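Local coordinates for oxidoreductase, NAD-binding/iron-sulfur cluster-binding protein (Nitratireductor pacificus pht-3B, PDB 6ZY0), which is a catabolic reductive dehalogenase, binding cobalamin and two [4Fe-4S] clusters, that probably removes halogen from organohalides by reduction, at residues R310-G315 / Y406-V411; V395-A400 / M525-P530; Q430-M435 / P596-D601; R455-A460 / Q515-T520; T581-S586 / P654-N659. The protein carries 1 engineered substitution. All coordinates share one frame; numbering follows the deposited sequence.

Interaction 1 of 5, residues R310-G315 / Y406-V411; sequences RVAKRG and YASDEV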
# COMPACT_ATOMS: atom_id res chain seq x y z
N ARG A 310 19.14 -19.92 4.43
CA ARG A 310 17.76 -19.64 4.79
C ARG A 310 17.67 -19.31 6.27
O ARG A 310 18.38 -19.89 7.10
CB ARG A 310 16.88 -20.83 4.41
CG ARG A 310 16.59 -20.85 2.92
CD ARG A 310 15.97 -22.14 2.47
NE ARG A 310 14.60 -22.26 2.96
CZ ARG A 310 13.84 -23.32 2.77
NH1 ARG A 310 14.31 -24.36 2.10
NH2 ARG A 310 12.60 -23.35 3.24
N VAL A 311 16.80 -18.35 6.59
CA VAL A 311 16.73 -17.75 7.92
C VAL A 311 15.51 -18.29 8.65
O VAL A 311 14.44 -18.45 8.05
CB VAL A 311 16.66 -16.21 7.81
CG1 VAL A 311 16.79 -15.58 9.17
CG2 VAL A 311 17.72 -15.70 6.87
N ALA A 312 15.67 -18.57 9.94
CA ALA A 312 14.52 -18.85 10.77
C ALA A 312 13.58 -17.65 10.75
O ALA A 312 14.01 -16.50 10.85
CB ALA A 312 14.95 -19.16 12.20
N LYS A 313 12.28 -17.92 10.59
CA LYS A 313 11.29 -16.84 10.66
C LYS A 313 11.31 -16.18 12.03
O LYS A 313 10.91 -15.02 12.15
CB LYS A 313 9.90 -17.39 10.30
CG LYS A 313 8.75 -16.39 10.25
CD LYS A 313 7.51 -17.09 9.65
CE LYS A 313 6.20 -16.34 9.89
NZ LYS A 313 6.03 -15.10 9.10
N ARG A 314 11.80 -16.89 13.04
CA ARG A 314 12.06 -16.34 14.36
C ARG A 314 13.17 -15.29 14.34
O ARG A 314 13.41 -14.64 15.37
CB ARG A 314 12.39 -17.51 15.30
CG ARG A 314 12.88 -17.20 16.70
CD ARG A 314 11.84 -16.51 17.56
NE ARG A 314 12.34 -16.37 18.92
CZ ARG A 314 13.29 -15.50 19.28
NH1 ARG A 314 13.82 -14.69 18.38
NH2 ARG A 314 13.70 -15.45 20.54
N GLY A 315 13.83 -15.09 13.20
CA GLY A 315 14.87 -14.09 13.08
C GLY A 315 14.40 -12.74 12.58
O GLY A 315 15.14 -11.76 12.69
N TYR A 406 11.60 -18.84 4.28
CA TYR A 406 12.20 -18.99 5.59
C TYR A 406 12.55 -20.46 5.82
O TYR A 406 11.96 -21.36 5.22
CB TYR A 406 11.26 -18.52 6.69
CG TYR A 406 10.95 -17.04 6.69
CD1 TYR A 406 11.89 -16.11 7.11
CD2 TYR A 406 9.70 -16.59 6.30
CE1 TYR A 406 11.59 -14.77 7.13
CE2 TYR A 406 9.40 -15.25 6.30
CZ TYR A 406 10.35 -14.34 6.72
OH TYR A 406 10.04 -13.01 6.73
N ALA A 407 13.51 -20.69 6.71
CA ALA A 407 13.91 -22.06 7.00
C ALA A 407 12.86 -22.76 7.85
O ALA A 407 12.41 -23.86 7.53
CB ALA A 407 15.27 -22.06 7.70
N SER A 408 12.42 -22.10 8.93
CA SER A 408 11.50 -22.68 9.89
C SER A 408 10.51 -21.61 10.32
O SER A 408 10.82 -20.42 10.31
CB SER A 408 12.25 -23.21 11.10
OG SER A 408 13.17 -22.22 11.55
N ASP A 409 9.31 -22.04 10.71
CA ASP A 409 8.36 -21.09 11.24
C ASP A 409 8.71 -20.74 12.68
O ASP A 409 9.49 -21.45 13.34
CB ASP A 409 6.93 -21.62 11.14
CG ASP A 409 6.68 -22.80 12.05
OD1 ASP A 409 6.46 -22.58 13.26
OD2 ASP A 409 6.68 -23.95 11.55
N GLU A 410 8.15 -19.65 13.17
CA GLU A 410 8.55 -19.12 14.47
C GLU A 410 7.70 -19.62 15.62
O GLU A 410 8.05 -19.38 16.78
CB GLU A 410 8.54 -17.58 14.44
CG GLU A 410 7.18 -16.93 14.72
CD GLU A 410 6.20 -17.04 13.56
OE1 GLU A 410 6.44 -17.84 12.62
OE2 GLU A 410 5.17 -16.34 13.60
N VAL A 411 6.60 -20.32 15.35
CA VAL A 411 5.66 -20.74 16.39
C VAL A 411 5.90 -22.18 16.82
O VAL A 411 5.91 -22.48 18.02
CB VAL A 411 4.20 -20.54 15.92
CG1 VAL A 411 3.25 -21.10 16.96
CG2 VAL A 411 3.93 -19.07 15.69

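Interaction 2 of 5, residues V395-A400 / M525-P530; sequences VGICRA and MSVDRP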
# COMPACT_ATOMS: atom_id res chain seq x y z
N VAL A 395 2.94 -5.12 -10.92
CA VAL A 395 2.92 -6.58 -10.83
C VAL A 395 4.16 -7.11 -11.52
O VAL A 395 4.48 -6.70 -12.64
CB VAL A 395 1.66 -7.21 -11.45
CG1 VAL A 395 1.67 -8.71 -11.20
CG2 VAL A 395 0.39 -6.58 -10.89
N GLY A 396 4.85 -8.03 -10.86
CA GLY A 396 5.96 -8.72 -11.47
C GLY A 396 5.94 -10.16 -11.04
O GLY A 396 5.38 -10.52 -9.99
N ILE A 397 6.53 -11.01 -11.86
CA ILE A 397 6.52 -12.44 -11.63
C ILE A 397 7.94 -12.93 -11.66
O ILE A 397 8.72 -12.62 -12.58
CB ILE A 397 5.66 -13.20 -12.66
CG1 ILE A 397 4.23 -12.67 -12.62
CG2 ILE A 397 5.70 -14.71 -12.39
CD1 ILE A 397 3.53 -12.77 -13.94
N CYS A 398 8.30 -13.69 -10.66
CA CYS A 398 9.59 -14.32 -10.71
C CYS A 398 9.42 -15.70 -10.16
O CYS A 398 8.35 -16.11 -9.71
CB CYS A 398 10.64 -13.57 -9.92
SG CYS A 398 10.28 -13.61 -8.16
N ARG A 399 10.47 -16.47 -10.24
CA ARG A 399 10.30 -17.83 -9.76
C ARG A 399 10.78 -17.95 -8.33
O ARG A 399 11.69 -17.24 -7.88
CB ARG A 399 10.97 -18.78 -10.72
CG ARG A 399 11.64 -20.09 -10.34
CD ARG A 399 11.97 -20.89 -11.63
NE ARG A 399 10.89 -21.47 -12.50
CZ ARG A 399 10.25 -22.61 -12.21
NH1 ARG A 399 10.60 -23.12 -11.05
NH2 ARG A 399 9.33 -23.26 -13.00
N ALA A 400 10.03 -18.75 -7.59
CA ALA A 400 10.11 -18.67 -6.14
C ALA A 400 11.20 -19.62 -5.69
O ALA A 400 10.95 -20.77 -5.34
CB ALA A 400 8.77 -19.00 -5.51
N MET A 525 3.84 -19.47 -15.49
CA MET A 525 3.84 -18.09 -15.94
C MET A 525 5.24 -17.74 -16.41
O MET A 525 6.22 -18.13 -15.77
CB MET A 525 3.46 -17.17 -14.78
CG MET A 525 2.10 -17.41 -14.20
SD MET A 525 1.91 -16.31 -12.80
CE MET A 525 3.04 -17.13 -11.69
N SER A 526 5.35 -17.00 -17.51
CA SER A 526 6.64 -16.44 -17.90
C SER A 526 7.12 -15.45 -16.85
O SER A 526 6.36 -14.58 -16.42
CB SER A 526 6.53 -15.76 -19.26
OG SER A 526 6.00 -16.66 -20.22
N VAL A 527 8.38 -15.57 -16.44
CA VAL A 527 8.91 -14.71 -15.38
C VAL A 527 9.49 -13.44 -15.99
O VAL A 527 9.98 -13.42 -17.12
CB VAL A 527 9.97 -15.44 -14.53
CG1 VAL A 527 9.34 -16.60 -13.80
CG2 VAL A 527 11.11 -15.90 -15.41
N ASP A 528 9.43 -12.36 -15.21
CA ASP A 528 10.10 -11.13 -15.58
C ASP A 528 11.59 -11.22 -15.24
O ASP A 528 12.04 -12.11 -14.52
CB ASP A 528 9.46 -9.95 -14.86
CG ASP A 528 8.05 -9.69 -15.32
OD1 ASP A 528 7.87 -9.23 -16.48
OD2 ASP A 528 7.11 -9.93 -14.54
N ARG A 529 12.36 -10.26 -15.78
CA ARG A 529 13.79 -10.14 -15.54
C ARG A 529 14.09 -8.94 -14.64
O ARG A 529 13.33 -7.96 -14.62
CB ARG A 529 14.57 -9.97 -16.85
CG ARG A 529 14.86 -11.25 -17.59
CD ARG A 529 15.87 -11.00 -18.70
NE ARG A 529 15.35 -10.09 -19.70
CZ ARG A 529 16.10 -9.45 -20.60
NH1 ARG A 529 17.41 -9.64 -20.62
NH2 ARG A 529 15.53 -8.63 -21.47
N PRO A 530 15.18 -8.98 -13.88
CA PRO A 530 15.59 -7.81 -13.09
C PRO A 530 15.74 -6.57 -13.95
O PRO A 530 15.91 -6.64 -15.17
CB PRO A 530 16.93 -8.24 -12.49
CG PRO A 530 16.87 -9.73 -12.45
CD PRO A 530 15.98 -10.18 -13.56

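Interaction 3 of 5, residues Q430-M435 / P596-D601; sequences QGYETM and PWNRED. With SF4 (iron/sulfur cluster), chain D.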
# COMPACT_ATOMS: atom_id res chain seq x y z
N GLN A 430 2.48 3.63 -1.12
CA GLN A 430 2.07 4.07 0.21
C GLN A 430 1.33 5.40 0.16
O GLN A 430 0.47 5.65 1.02
CB GLN A 430 3.28 4.17 1.14
CG GLN A 430 3.54 2.91 1.93
CD GLN A 430 4.28 3.18 3.23
OE1 GLN A 430 4.08 4.21 3.87
NE2 GLN A 430 5.12 2.24 3.64
N GLY A 431 1.63 6.25 -0.81
CA GLY A 431 0.95 7.52 -0.93
C GLY A 431 1.85 8.73 -0.77
O GLY A 431 2.31 9.04 0.33
N TYR A 432 2.10 9.43 -1.88
CA TYR A 432 2.99 10.59 -1.84
C TYR A 432 2.39 11.74 -1.05
O TYR A 432 3.05 12.31 -0.17
CB TYR A 432 3.32 11.04 -3.26
CG TYR A 432 4.11 12.32 -3.30
CD1 TYR A 432 5.47 12.33 -3.04
CD2 TYR A 432 3.50 13.54 -3.59
CE1 TYR A 432 6.20 13.50 -3.07
CE2 TYR A 432 4.22 14.71 -3.62
CZ TYR A 432 5.57 14.69 -3.35
OH TYR A 432 6.29 15.87 -3.39
N GLU A 433 1.14 12.10 -1.34
CA GLU A 433 0.58 13.33 -0.80
C GLU A 433 0.42 13.28 0.71
O GLU A 433 0.72 14.26 1.40
CB GLU A 433 -0.76 13.64 -1.47
CG GLU A 433 -0.62 14.27 -2.85
CD GLU A 433 -0.37 13.24 -3.92
OE1 GLU A 433 0.30 13.58 -4.93
OE2 GLU A 433 -0.84 12.09 -3.76
N THR A 434 -0.05 12.15 1.25
CA THR A 434 -0.14 12.03 2.71
C THR A 434 1.24 12.12 3.35
O THR A 434 1.42 12.81 4.36
CB THR A 434 -0.81 10.72 3.11
OG1 THR A 434 -2.16 10.72 2.65
CG2 THR A 434 -0.79 10.56 4.62
N MET A 435 2.22 11.42 2.78
CA MET A 435 3.54 11.43 3.39
C MET A 435 4.23 12.77 3.25
O MET A 435 5.07 13.10 4.09
CB MET A 435 4.41 10.33 2.77
CG MET A 435 5.51 9.81 3.70
SD MET A 435 6.53 8.63 2.81
CE MET A 435 5.26 7.75 1.91
N PRO A 596 15.11 11.28 -2.81
CA PRO A 596 14.79 12.13 -3.96
C PRO A 596 13.84 11.48 -4.95
O PRO A 596 13.10 12.18 -5.65
CB PRO A 596 16.16 12.41 -4.59
CG PRO A 596 17.12 12.27 -3.47
CD PRO A 596 16.57 11.14 -2.63
N TRP A 597 13.85 10.14 -5.04
CA TRP A 597 12.94 9.42 -5.92
C TRP A 597 11.50 9.46 -5.43
O TRP A 597 10.59 9.09 -6.17
CB TRP A 597 13.40 7.97 -6.06
CG TRP A 597 14.74 7.83 -6.71
CD1 TRP A 597 15.96 7.91 -6.11
CD2 TRP A 597 14.99 7.56 -8.10
NE1 TRP A 597 16.96 7.71 -7.03
CE2 TRP A 597 16.39 7.50 -8.26
CE3 TRP A 597 14.17 7.37 -9.22
CZ2 TRP A 597 16.99 7.25 -9.50
CZ3 TRP A 597 14.77 7.12 -10.45
CH2 TRP A 597 16.16 7.07 -10.58
N ASN A 598 11.27 9.88 -4.19
CA ASN A 598 9.91 10.10 -3.71
C ASN A 598 9.42 11.41 -4.32
O ASN A 598 9.71 12.49 -3.81
CB ASN A 598 9.88 10.15 -2.19
CG ASN A 598 8.49 10.31 -1.63
OD1 ASN A 598 7.57 9.60 -2.04
ND2 ASN A 598 8.32 11.25 -0.71
N ARG A 599 8.69 11.31 -5.43
CA ARG A 599 8.27 12.48 -6.19
C ARG A 599 6.78 12.45 -6.48
O ARG A 599 6.12 11.41 -6.39
CB ARG A 599 9.01 12.59 -7.52
CG ARG A 599 10.49 12.73 -7.40
CD ARG A 599 11.10 13.12 -8.72
NE ARG A 599 12.45 13.62 -8.53
CZ ARG A 599 13.53 12.86 -8.57
NH1 ARG A 599 13.42 11.56 -8.81
NH2 ARG A 599 14.73 13.40 -8.37
N GLU A 600 6.27 13.62 -6.86
CA GLU A 600 4.89 13.76 -7.28
C GLU A 600 4.70 13.24 -8.69
O GLU A 600 5.62 13.26 -9.52
CB GLU A 600 4.46 15.23 -7.20
CG GLU A 600 2.97 15.42 -7.05
CD GLU A 600 2.57 16.88 -7.16
OE1 GLU A 600 3.47 17.75 -7.08
OE2 GLU A 600 1.36 17.15 -7.32
N ASP A 601 3.49 12.78 -8.97
CA ASP A 601 3.15 12.24 -10.28
C ASP A 601 2.86 13.36 -11.27
O ASP A 601 1.78 13.38 -11.88
CB ASP A 601 1.94 11.30 -10.15
CG ASP A 601 1.92 10.21 -11.20
OD1 ASP A 601 2.85 10.18 -12.04
OD2 ASP A 601 1.00 9.37 -11.15
FE1 SF4 D . 18.91 6.84 0.02
FE2 SF4 D . 19.44 8.76 -1.83
FE3 SF4 D . 17.09 7.37 -1.92
FE4 SF4 D . 19.41 6.12 -2.56
S1 SF4 D . 18.44 7.85 -3.68
S2 SF4 D . 17.77 5.32 -1.25
S3 SF4 D . 20.85 7.14 -1.10
S4 SF4 D . 17.79 8.79 -0.28
O HOH W 1 7.47 16.14 -6.48
O HOH W 2 5.84 12.38 0.34

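Interaction 4 of 5, residues R455-A460 / Q515-T520; sequences RGAEIA and QSIVFT. Engineered in segment 515-520: Gln515 (natural residue Lys).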
# COMPACT_ATOMS: atom_id res chain seq x y z
N ARG A 455 -4.45 -3.64 1.93
CA ARG A 455 -4.92 -3.57 0.54
C ARG A 455 -4.22 -4.62 -0.30
O ARG A 455 -4.85 -5.29 -1.14
CB ARG A 455 -4.69 -2.18 -0.05
CG ARG A 455 -5.00 -2.13 -1.54
CD ARG A 455 -6.49 -2.43 -1.85
NE ARG A 455 -7.39 -1.61 -1.05
CZ ARG A 455 -7.52 -0.30 -1.16
NH1 ARG A 455 -6.80 0.37 -2.06
NH2 ARG A 455 -8.36 0.36 -0.38
N GLY A 456 -2.94 -4.86 -0.03
CA GLY A 456 -2.22 -5.87 -0.76
C GLY A 456 -2.61 -7.27 -0.34
O GLY A 456 -2.72 -8.18 -1.17
N ALA A 457 -2.82 -7.47 0.97
CA ALA A 457 -3.28 -8.77 1.45
C ALA A 457 -4.63 -9.12 0.85
O ALA A 457 -4.88 -10.27 0.50
CB ALA A 457 -3.33 -8.78 2.98
N GLU A 458 -5.50 -8.11 0.69
CA GLU A 458 -6.78 -8.33 0.04
C GLU A 458 -6.58 -8.88 -1.35
O GLU A 458 -7.10 -9.94 -1.73
CB GLU A 458 -7.48 -6.99 -0.12
CG GLU A 458 -8.92 -7.12 -0.24
CD GLU A 458 -9.65 -5.83 -0.58
OE1 GLU A 458 -9.02 -5.04 -1.38
OE2 GLU A 458 -10.67 -5.51 0.13
N ILE A 459 -5.81 -8.13 -2.13
CA ILE A 459 -5.67 -8.37 -3.55
C ILE A 459 -5.02 -9.72 -3.78
O ILE A 459 -5.46 -10.51 -4.63
CB ILE A 459 -4.87 -7.23 -4.20
CG1 ILE A 459 -5.71 -5.95 -4.27
CG2 ILE A 459 -4.40 -7.61 -5.59
CD1 ILE A 459 -4.91 -4.73 -4.66
N ALA A 460 -3.98 -10.03 -3.00
CA ALA A 460 -3.30 -11.31 -3.17
C ALA A 460 -4.13 -12.46 -2.65
O ALA A 460 -4.05 -13.57 -3.20
CB ALA A 460 -1.94 -11.28 -2.47
N GLN A 515 4.76 -0.71 -0.31
CA GLN A 515 4.69 -1.93 0.47
C GLN A 515 4.32 -3.04 -0.50
O GLN A 515 3.44 -2.87 -1.35
CB GLN A 515 3.66 -1.82 1.59
CG GLN A 515 4.01 -0.79 2.66
CD GLN A 515 5.03 -1.31 3.67
OE1 GLN A 515 5.39 -2.48 3.65
NE2 GLN A 515 5.47 -0.43 4.56
N SER A 516 5.03 -4.16 -0.41
CA SER A 516 4.85 -5.26 -1.35
C SER A 516 3.92 -6.30 -0.76
O SER A 516 3.84 -6.48 0.45
CB SER A 516 6.19 -5.91 -1.69
OG SER A 516 6.75 -6.53 -0.55
N ILE A 517 3.22 -7.00 -1.64
CA ILE A 517 2.51 -8.21 -1.29
C ILE A 517 2.93 -9.29 -2.28
O ILE A 517 3.10 -9.02 -3.47
CB ILE A 517 0.98 -8.02 -1.30
CG1 ILE A 517 0.29 -9.26 -0.74
CG2 ILE A 517 0.48 -7.70 -2.71
CD1 ILE A 517 0.41 -9.43 0.76
N VAL A 518 3.11 -10.50 -1.78
CA VAL A 518 3.50 -11.64 -2.60
C VAL A 518 2.46 -12.73 -2.40
O VAL A 518 1.92 -12.88 -1.30
CB VAL A 518 4.91 -12.15 -2.22
CG1 VAL A 518 5.27 -13.39 -3.00
CG2 VAL A 518 5.94 -11.06 -2.44
N PHE A 519 2.16 -13.46 -3.46
CA PHE A 519 1.57 -14.77 -3.30
C PHE A 519 2.29 -15.74 -4.21
O PHE A 519 2.61 -15.40 -5.36
CB PHE A 519 0.05 -14.77 -3.57
CG PHE A 519 -0.34 -14.64 -5.01
CD1 PHE A 519 -0.61 -13.40 -5.55
CD2 PHE A 519 -0.49 -15.77 -5.81
CE1 PHE A 519 -1.00 -13.28 -6.88
CE2 PHE A 519 -0.87 -15.65 -7.13
CZ PHE A 519 -1.13 -14.41 -7.67
N THR A 520 2.59 -16.91 -3.69
CA THR A 520 3.29 -17.93 -4.45
C THR A 520 2.27 -18.91 -5.03
O THR A 520 1.19 -19.10 -4.46
CB THR A 520 4.29 -18.67 -3.57
OG1 THR A 520 3.68 -18.98 -2.32
CG2 THR A 520 5.50 -17.78 -3.30

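Interaction 5 of 5, residues T581-S586 / P654-N659; sequences TQMKGS and PRMGTN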
# COMPACT_ATOMS: atom_id res chain seq x y z
N THR A 581 9.34 1.46 19.58
CA THR A 581 9.46 2.09 20.89
C THR A 581 9.28 3.60 20.88
O THR A 581 8.81 4.15 21.89
CB THR A 581 10.82 1.74 21.50
OG1 THR A 581 10.77 0.40 21.98
CG2 THR A 581 11.23 2.68 22.60
N GLN A 582 9.60 4.30 19.80
CA GLN A 582 9.48 5.75 19.81
C GLN A 582 8.02 6.15 20.08
O GLN A 582 7.09 5.52 19.57
CB GLN A 582 10.01 6.36 18.52
CG GLN A 582 9.16 6.22 17.26
CD GLN A 582 8.21 7.38 17.07
OE1 GLN A 582 8.37 8.44 17.68
NE2 GLN A 582 7.25 7.21 16.17
N MET A 583 7.85 7.16 20.92
CA MET A 583 6.56 7.48 21.51
C MET A 583 5.93 8.75 20.95
O MET A 583 4.83 9.11 21.37
CB MET A 583 6.70 7.64 23.03
CG MET A 583 7.04 6.38 23.78
SD MET A 583 7.77 6.84 25.37
CE MET A 583 8.90 8.14 24.85
N LYS A 584 6.61 9.44 20.03
CA LYS A 584 6.07 10.61 19.36
C LYS A 584 5.54 10.27 17.97
O LYS A 584 5.62 11.10 17.05
CB LYS A 584 7.13 11.71 19.29
CG LYS A 584 7.51 12.26 20.66
CD LYS A 584 8.74 13.18 20.59
CE LYS A 584 8.34 14.64 20.44
NZ LYS A 584 9.47 15.51 20.00
N GLY A 585 5.01 9.07 17.80
CA GLY A 585 4.39 8.66 16.55
C GLY A 585 4.02 7.19 16.63
O GLY A 585 4.21 6.53 17.65
N SER A 586 3.49 6.69 15.52
CA SER A 586 3.18 5.26 15.39
C SER A 586 4.08 4.68 14.30
O SER A 586 3.83 4.88 13.11
CB SER A 586 1.71 5.04 15.07
OG SER A 586 1.35 3.69 15.28
N PRO A 654 -1.51 12.82 22.21
CA PRO A 654 -0.27 12.06 22.42
C PRO A 654 0.38 12.36 23.76
O PRO A 654 0.61 13.52 24.11
CB PRO A 654 0.61 12.51 21.25
CG PRO A 654 -0.38 12.90 20.18
CD PRO A 654 -1.49 13.56 20.94
N ARG A 655 0.69 11.29 24.52
CA ARG A 655 1.41 11.44 25.79
C ARG A 655 2.67 12.29 25.64
O ARG A 655 2.90 13.21 26.43
CB ARG A 655 1.83 10.08 26.36
CG ARG A 655 0.95 9.48 27.43
CD ARG A 655 1.65 8.26 28.04
NE ARG A 655 2.98 8.59 28.57
CZ ARG A 655 4.13 8.04 28.17
NH1 ARG A 655 4.14 7.12 27.21
NH2 ARG A 655 5.28 8.42 28.72
N MET A 656 3.50 11.96 24.66
CA MET A 656 4.87 12.46 24.61
C MET A 656 5.09 13.50 23.52
O MET A 656 6.20 14.02 23.40
CB MET A 656 5.83 11.29 24.43
CG MET A 656 5.58 10.19 25.43
SD MET A 656 5.90 10.84 27.07
CE MET A 656 7.58 11.43 26.89
N GLY A 657 4.07 13.81 22.74
CA GLY A 657 4.21 14.78 21.68
C GLY A 657 4.09 14.14 20.31
O GLY A 657 3.54 13.05 20.13
N THR A 658 4.66 14.83 19.32
CA THR A 658 4.50 14.43 17.93
C THR A 658 5.74 14.83 17.15
O THR A 658 6.13 16.00 17.16
CB THR A 658 3.26 15.08 17.33
OG1 THR A 658 2.10 14.61 18.02
CG2 THR A 658 3.15 14.75 15.85
N ASN A 659 6.37 13.85 16.49
CA ASN A 659 7.49 14.15 15.62
C ASN A 659 7.05 15.09 14.51
O ASN A 659 6.08 14.81 13.80
CB ASN A 659 8.06 12.86 15.02
CG ASN A 659 8.77 12.00 16.05
OD1 ASN A 659 9.61 12.48 16.80
ND2 ASN A 659 8.44 10.72 16.08

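Interaction 1 of 5, residues R310-G315 / Y406-V411
Three hydrogen bonds tie segment 310-315 to the loop 406-411, two of them purely backbone: Ala407 N gives to Val311 O at 2.8 Å, and Lys313 N gives to Ser408 O at 2.9 Å. The third comes from a side chain. Arg310 turns the edge of its guanidinium to Tyr406, and NH2 reaches Tyr406 O at 2.9 Å, the oxygen lying near the guanidinium plane while the donor stands above the carbonyl plane. The same NH2 also bonds Ile416 O, and NE bonds Tyr405 O, so one group grips three carbonyls; cut back to an alanine, this position is likely to leave the carbonyls of Tyr406, Ile416 and Tyr405 without the guanidinium's donors.

The ring of Tyr406 is the centre of the van der Waals contacts. Lys313 CB sits over one face in a CH-pi contact, 4.0 Å from the centroid; Val311 O lies at the ring edge, in plane. Lys313 sends CG away from its backbone N (chi1 -177°), which carries the stem obliquely past the ring, and its CE passes Glu410 OE1 at 3.1 Å.

As for charge, Lys313 NZ stops 4.5 Å from Glu410 OE1, beyond a salt bridge, and bonds Ser482 O instead. Tyr406 is a cobalamin-binding residue, and its hydroxyl lies beside the cofactor. Backbone bonds and an aliphatic lysine stem probably help to place the ring that lines the B12 pocket.

Interaction 2 of 5, residues V395-A400 / M525-P530
Asp528 reaches back to strand 394-399 and holds Ile397 through both its backbone and its carboxylate. Its N gives a hydrogen bond to Ile397 O at 2.7 Å. From there the side chain can be followed outward: CB lies 3.6 Å from that same Ile397 O, CG is set anti to the carbonyl carbon (chi1 -67°), and OD2 then accepts a hydrogen bond from Ile397 N at 2.9 Å on its anti lone pair, and also lies near Gly396 CA. OD1 forms a salt bridge with Lys384 of helix 376-390. A leucine in place of Asp528 would probably leave Ile397 N without its acceptor and Lys384 without this carboxylate.

Strand 394-399 is an outermost strand of a four-stranded antiparallel sheet. One edge pairs with strand 422-429, through Gly396 and Cys398; along the other, Asp528 engages both the N and the O of Ile397.

Apolar contacts flank these bonds. Ile397 CG2 touches Met525 CE at 3.7 Å, the two side chains crossing at about a right angle, and Ile397 CD1 lies near the sulfur. Val527 lays CG1 against the backbone of the strand, 3.7 Å from Arg399 N.

Interaction 3 of 5, residues Q430-M435 / P596-D601
Tyr432 lays one ring face over the peptide that joins Arg599 to Glu600. Arg599 C sits 3.6 Å above the ring plane and Glu600 N 3.7 Å, both offset toward the rim. The ring points there because CG is anti to the backbone N (chi1 174°), which swings it off the first turn of helix 432-437.

Asn598 comes to the ring from its edge: OD1 lies 3.6 Å from Tyr432 CD1, with the amide plane tilted 56° to the ring. That oxygen is held by Arg513, and ND2 bonds Lys593 O. Glu600 crosses the tyrosine at about a right angle, yet its carboxylate plane is only 7° from that of the ring; it meets the ring with its stem, CB standing 3.6 Å from Tyr432 CE2. The carboxylate extends beyond to Arg29, Ser32 and Asn33.

Two waters join the segments. One accepts from Asn598 ND2 and donates to Tyr432 O at 2.8 Å; the other accepts from Glu600 N and has a weak bond to Tyr432 OH. Glu433 OE1 and Glu600 OE2 stand 4.4 Å apart, a like-charge pair that the salt bridge of Glu600 to Arg29 would probably ease.

Farther along 596-601, Trp597 turns its indole edge to a cluster sulfur, CD1 being 3.5 Å from SF4 S1, while Gln430 lines the cobalamin pocket. The segments that carry a cluster-pocket wall and a cobalamin-binding residue are thus joined by ring-on-peptide packing and water, without direct hydrogen bonds.

Interaction 4 of 5, residues R455-A460 / Q515-T520
Ile517 presses its CG1 into the helix 445-469, 3.2 Å from Gly456 O and 3.5 Å from Ala460 CB, the latter tighter than a usual carbon contact. This branch runs anti to the backbone N (chi1 -172°), and its CD1 carries on to Ala457 N and CA at 3.8 Å. CG2 rests on Gly456 as well, 3.8 Å from its CA. The glycine is what lets the strand so near: a CB there would fall about 3.0 Å from Ile517 CB, a clash.

One turn on, Ala460 CB fits between Ile517 and Phe519, touching Phe519 CD1 at 4.0 Å. The ring is turned obliquely to the methyl, and it continues onto Met463 of the same helix.

Helix segment 455-460 and strand segment 515-520 run nearly parallel, 22° apart, with their axes 7.8 Å apart at closest approach. The strand is a central one of the antiparallel sheet, and its residues alternate: Ile517 and Phe519 point to the helix, while Ser516 and Val518 point away. Ser516 OG hydrogen-bonds His486 ND1, and its backbone O is hydrogen-bonded to the cobalamin, as is NE2 of the engineered Gln515.

Small residues on the helix and branched or aromatic ones on the strand make a seam of apolar side chains against helix backbone, which backs the strand that carries B12-binding residues.

Interaction 5 of 5, residues T581-S586 / P654-N659
The torsions of Asn659 and Gln582 bring their amides together: Asn659 sets CG anti to its carbonyl carbon (chi1 -70°), and Gln582 places CG between backbone N and carbonyl carbon (chi1 74°) and then bends at chi2. The side chains arrive from opposite directions, and Asn659 ND2 gives to Gln582 OE1 at 2.8 Å. The bond is not straight, 136° at the hydrogen, and the donor stands above the carbonyl plane of Gln582 rather than on a lone pair. OE1 also takes a weak bond from Lys584 N, so the turn and the neighbouring loop share one oxygen.

A backbone bond runs beside it: Asn659 N to Lys584 O at 2.9 Å.

Lys584 crosses Asn659 at about a right angle and uses its aliphatic stem, CB lying 3.6 Å from Asn659 OD1 and CG 3.5 Å from Met656 O. At Gly657 the backbone angles would jam a CB against the preceding carbonyl, and such a CB would also crowd Lys584 CE. Toward the surface, Met583 CB meets Met656 CG at 3.7 Å, and Met656 CG in turn lies over one face of the Arg655 guanidinium.

The loop 581-586 joins helix 572-581 to helix 590-594 in the ferredoxin-like part, next to cluster-pocket residue Cys588; the loop 654-659, which follows strand 650-652, packs alongside it, and Asp441 O accepts from both amides.

How the interactions relate
Interactions 1 and 4 are buried, interaction 3 lies at the surface, and interactions 2 and 5 are partly buried. Interactions 2 and 4 share one antiparallel sheet, 2 at an outermost strand and 4 at a central one, and they touch through Ala400 and Thr520. Interactions 3 and 4 meet as well, where Gln430 approaches the engineered Gln515, both of them cobalamin-binding positions. The chemistry follows the place: interaction 4, nearest the chain centre, rests on apolar side chains, whereas interactions 1, 2 and 5, which all involve loops, combine backbone bonding with side chains: a guanidinium in 1, a carboxylate in 2, a pair of amides in 5. Interaction 3 uses water. Interactions 2 and 5 stand farthest apart, about 40 Å between centres.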